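PDB 4NHF: TrwG protein from Bartonella grahamii, which is a VirB8-family component of the Trw type IV secretion system, present here as its soluble domain and probably helping to assemble the secretion machinery. Local coordinates for residues Thr123-Asp128 with Gly135-Gln140. Residues are numbered along the deposited sequence; the frame is centred on the assembly and turned at random.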
ATOM      1  N   THR A 123       2.842   8.837  14.955  1.00 19.62           N
ATOM      2  CA  THR A 123       1.687   8.833  15.904  1.00 21.36           C
ATOM      3  C   THR A 123       0.607   7.876  15.465  1.00 20.79           C
ATOM      4  O   THR A 123       0.410   7.615  14.246  1.00 20.49           O
ATOM      5  CB  THR A 123       0.945  10.175  15.990  1.00 22.90           C
ATOM      6  OG1 THR A 123       0.505  10.508  14.677  1.00 25.25           O
ATOM      7  CG2 THR A 123       1.800  11.221  16.477  1.00 23.67           C
ATOM      8  N   THR A 124      -0.104   7.362  16.453  1.00 21.34           N
ATOM      9  CA  THR A 124      -1.291   6.595  16.214  1.00 21.60           C
ATOM     10  C   THR A 124      -2.479   7.223  16.945  1.00 23.13           C
ATOM     11  O   THR A 124      -2.310   7.888  17.978  1.00 23.11           O
ATOM     12  CB  THR A 124      -1.147   5.128  16.648  1.00 21.46           C
ATOM     13  OG1 THR A 124      -0.857   5.043  18.030  1.00 22.47           O
ATOM     14  CG2 THR A 124      -0.079   4.456  15.880  1.00 20.79           C
ATOM     15  N   GLN A 125      -3.667   7.035  16.384  1.00 23.15           N
ATOM     16  CA  GLN A 125      -4.876   7.570  16.977  1.00 24.80           C
ATOM     17  C   GLN A 125      -5.953   6.560  16.824  1.00 24.89           C
ATOM     18  O   GLN A 125      -6.245   6.152  15.690  1.00 24.23           O
ATOM     19  CB  GLN A 125      -5.285   8.814  16.239  1.00 26.01           C
ATOM     20  CG  GLN A 125      -6.651   9.364  16.632  1.00 27.54           C
ATOM     21  CD  GLN A 125      -6.625   9.944  18.008  1.00 28.97           C
ATOM     22  OE1 GLN A 125      -6.059  11.012  18.202  1.00 30.52           O
ATOM     23  NE2 GLN A 125      -7.218   9.252  18.986  1.00 29.35           N
ATOM     24  N   GLN A 126      -6.579   6.184  17.935  1.00 25.67           N
ATOM     25  CA  GLN A 126      -7.679   5.227  17.889  1.00 26.06           C
ATOM     26  C   GLN A 126      -8.962   5.994  17.617  1.00 26.51           C
ATOM     27  O   GLN A 126      -9.166   7.090  18.168  1.00 27.06           O
ATOM     28  CB  GLN A 126      -7.817   4.420  19.190  1.00 27.33           C
ATOM     29  CG  GLN A 126      -8.832   3.284  19.049  1.00 28.82           C
ATOM     30  CD  GLN A 126      -8.608   2.122  20.012  1.00 31.00           C
ATOM     31  OE1 GLN A 126      -7.511   1.621  20.119  1.00 34.03           O
ATOM     32  NE2 GLN A 126      -9.670   1.667  20.693  1.00 33.82           N
ATOM     33  N   LEU A 127      -9.804   5.434  16.761  1.00 25.62           N
ATOM     34  CA  LEU A 127     -11.136   6.015  16.485  1.00 27.06           C
ATOM     35  C   LEU A 127     -12.236   5.008  16.750  1.00 26.93           C
ATOM     36  O   LEU A 127     -12.021   3.815  16.572  1.00 25.84           O
ATOM     37  CB  LEU A 127     -11.226   6.433  15.013  1.00 26.91           C
ATOM     38  CG  LEU A 127     -10.128   7.330  14.457  1.00 26.33           C
ATOM     39  CD1 LEU A 127     -10.248   7.384  12.935  1.00 26.37           C
ATOM     40  CD2 LEU A 127     -10.211   8.708  15.047  1.00 27.17           C
ATOM     41  N   ASP A 128     -13.422   5.470  17.158  1.00 28.65           N
ATOM     42  CA  ASP A 128     -14.511   4.565  17.469  1.00 29.59           C
ATOM     43  C   ASP A 128     -15.297   4.222  16.181  1.00 30.50           C
ATOM     44  O   ASP A 128     -14.939   4.628  15.073  1.00 29.14           O
ATOM     45  CB  ASP A 128     -15.435   5.133  18.597  1.00 31.05           C
ATOM     46  CG  ASP A 128     -16.234   6.396  18.181  1.00 31.97           C
ATOM     47  OD1 ASP A 128     -16.464   6.629  16.980  1.00 31.81           O
ATOM     48  OD2 ASP A 128     -16.644   7.154  19.079  1.00 33.02           O
ATOM     49  N   GLY A 135      -9.399   8.699  23.026  1.00 41.73           N
ATOM     50  CA  GLY A 135      -8.059   8.738  23.593  1.00 41.20           C
ATOM     51  C   GLY A 135      -7.113   9.699  22.893  1.00 39.89           C
ATOM     52  O   GLY A 135      -7.342  10.145  21.760  1.00 37.12           O
ATOM     53  N   PRO A 136      -6.039  10.059  23.591  1.00 41.82           N
ATOM     54  CA  PRO A 136      -5.101  10.984  22.978  1.00 41.86           C
ATOM     55  C   PRO A 136      -4.302  10.308  21.830  1.00 38.28           C
ATOM     56  O   PRO A 136      -4.247   9.081  21.740  1.00 36.38           O
ATOM     57  CB  PRO A 136      -4.195  11.371  24.168  1.00 43.60           C
ATOM     58  CG  PRO A 136      -4.164  10.131  25.011  1.00 43.39           C
ATOM     59  CD  PRO A 136      -5.575   9.588  24.918  1.00 43.45           C
ATOM     60  N   LYS A 137      -3.754  11.128  20.947  1.00 37.65           N
ATOM     61  CA  LYS A 137      -2.692  10.704  20.043  1.00 37.88           C
ATOM     62  C   LYS A 137      -1.596  10.053  20.845  1.00 35.62           C
ATOM     63  O   LYS A 137      -1.247  10.535  21.917  1.00 35.30           O
ATOM     64  CB  LYS A 137      -2.086  11.895  19.326  1.00 40.01           C
ATOM     65  CG  LYS A 137      -2.405  11.926  17.847  1.00 43.15           C
ATOM     66  CD  LYS A 137      -1.721  13.094  17.178  1.00 45.69           C
ATOM     67  CE  LYS A 137      -2.423  14.401  17.501  1.00 49.50           C
ATOM     68  NZ  LYS A 137      -1.463  15.548  17.504  1.00 52.22           N
ATOM     69  N   GLN A 138      -1.068   8.951  20.337  1.00 32.44           N
ATOM     70  CA  GLN A 138       0.110   8.343  20.945  1.00 32.19           C
ATOM     71  C   GLN A 138       1.307   8.592  20.071  1.00 29.36           C
ATOM     72  O   GLN A 138       1.281   8.240  18.894  1.00 28.13           O
ATOM     73  CB  GLN A 138      -0.075   6.866  21.057  1.00 34.19           C
ATOM     74  CG  GLN A 138      -1.444   6.537  21.570  1.00 37.65           C
ATOM     75  CD  GLN A 138      -1.358   5.652  22.751  1.00 41.14           C
ATOM     76  OE1 GLN A 138      -0.906   6.079  23.820  1.00 44.36           O
ATOM     77  NE2 GLN A 138      -1.760   4.403  22.576  1.00 43.59           N
ATOM     78  N   HIS A 139       2.344   9.144  20.678  1.00 27.43           N
ATOM     79  CA  HIS A 139       3.628   9.375  20.059  1.00 26.36           C
ATOM     80  C   HIS A 139       4.506   8.210  20.346  1.00 24.13           C
ATOM     81  O   HIS A 139       4.762   7.852  21.497  1.00 23.82           O
ATOM     82  CB  HIS A 139       4.253  10.660  20.586  1.00 28.36           C
ATOM     83  CG  HIS A 139       3.359  11.832  20.426  1.00 30.45           C
ATOM     84  ND1 HIS A 139       2.490  12.237  21.414  1.00 33.74           N
ATOM     85  CD2 HIS A 139       3.128  12.632  19.368  1.00 31.83           C
ATOM     86  CE1 HIS A 139       1.798  13.274  20.990  1.00 34.03           C
ATOM     87  NE2 HIS A 139       2.153  13.523  19.746  1.00 33.97           N
ATOM     88  N   GLN A 140       4.956   7.627  19.259  1.00 22.58           N
ATOM     89  CA  GLN A 140       5.686   6.395  19.265  1.00 22.43           C
ATOM     90  C   GLN A 140       6.959   6.577  18.491  1.00 20.43           C
ATOM     91  O   GLN A 140       7.076   7.436  17.591  1.00 19.46           O
ATOM     92  CB  GLN A 140       4.886   5.279  18.563  1.00 23.37           C
ATOM     93  CG  GLN A 140       3.611   4.812  19.205  1.00 25.68           C
ATOM     94  CD  GLN A 140       3.819   4.352  20.610  1.00 29.45           C
ATOM     95  OE1 GLN A 140       3.273   4.970  21.535  1.00 33.97           O
ATOM     96  NE2 GLN A 140       4.614   3.274  20.810  1.00 29.75           N
TER
HETATM   97  O   HOH W   1      -6.465  12.785  20.105  1.00 45.97           O
HETATM   98  O   HOH W   2      -5.342   6.954  20.496  1.00 30.24           O
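Gln125 points an N-H of its flat carboxamide at Gly135 of the facing segment: NE2 reaches Gly135 O at 2.9 Å, nearly straight (174°); the acceptor lies in the amide plane, whereas the donor stands above the carbonyl plane of Gly135. The same NE2 also donates to Gln126 O at 3.0 Å, so it is held by one carbonyl of its own strand and one of the other segment. CG stands anti to the backbone N (chi1 172°) and the chain bends at chi2; OE1 lies 3.8 Å from Lys137 CG and accepts from a water at 2.6 Å; that water also donates to Gly135 O, closing a small polar ring. At the His139 ring, Thr123 CG2 approaches CD2 obliquely at 3.5 Å, and Lys137 CD flanks the same methyl. On the opposite face, Thr124 OG1 packs against Gln138 CB and CG. Their backbones form an antiparallel hydrogen-bonded pair, N to O 2.9 Å both ways. By Gln126 and Pro136 the backbones have drawn apart (CA to CA 8.1 Å), and a second water bridges Gln126 N and Pro136 O. This is the loop end of the hairpin 117-127/138-148, at the surface of the domain, in the middle of the four-stranded antiparallel VirB8 sheet: Thr123 and Gln125 bond through their backbones to strand 102-112, and Gln140 NE2 reaches Ser172 of strand 165-174.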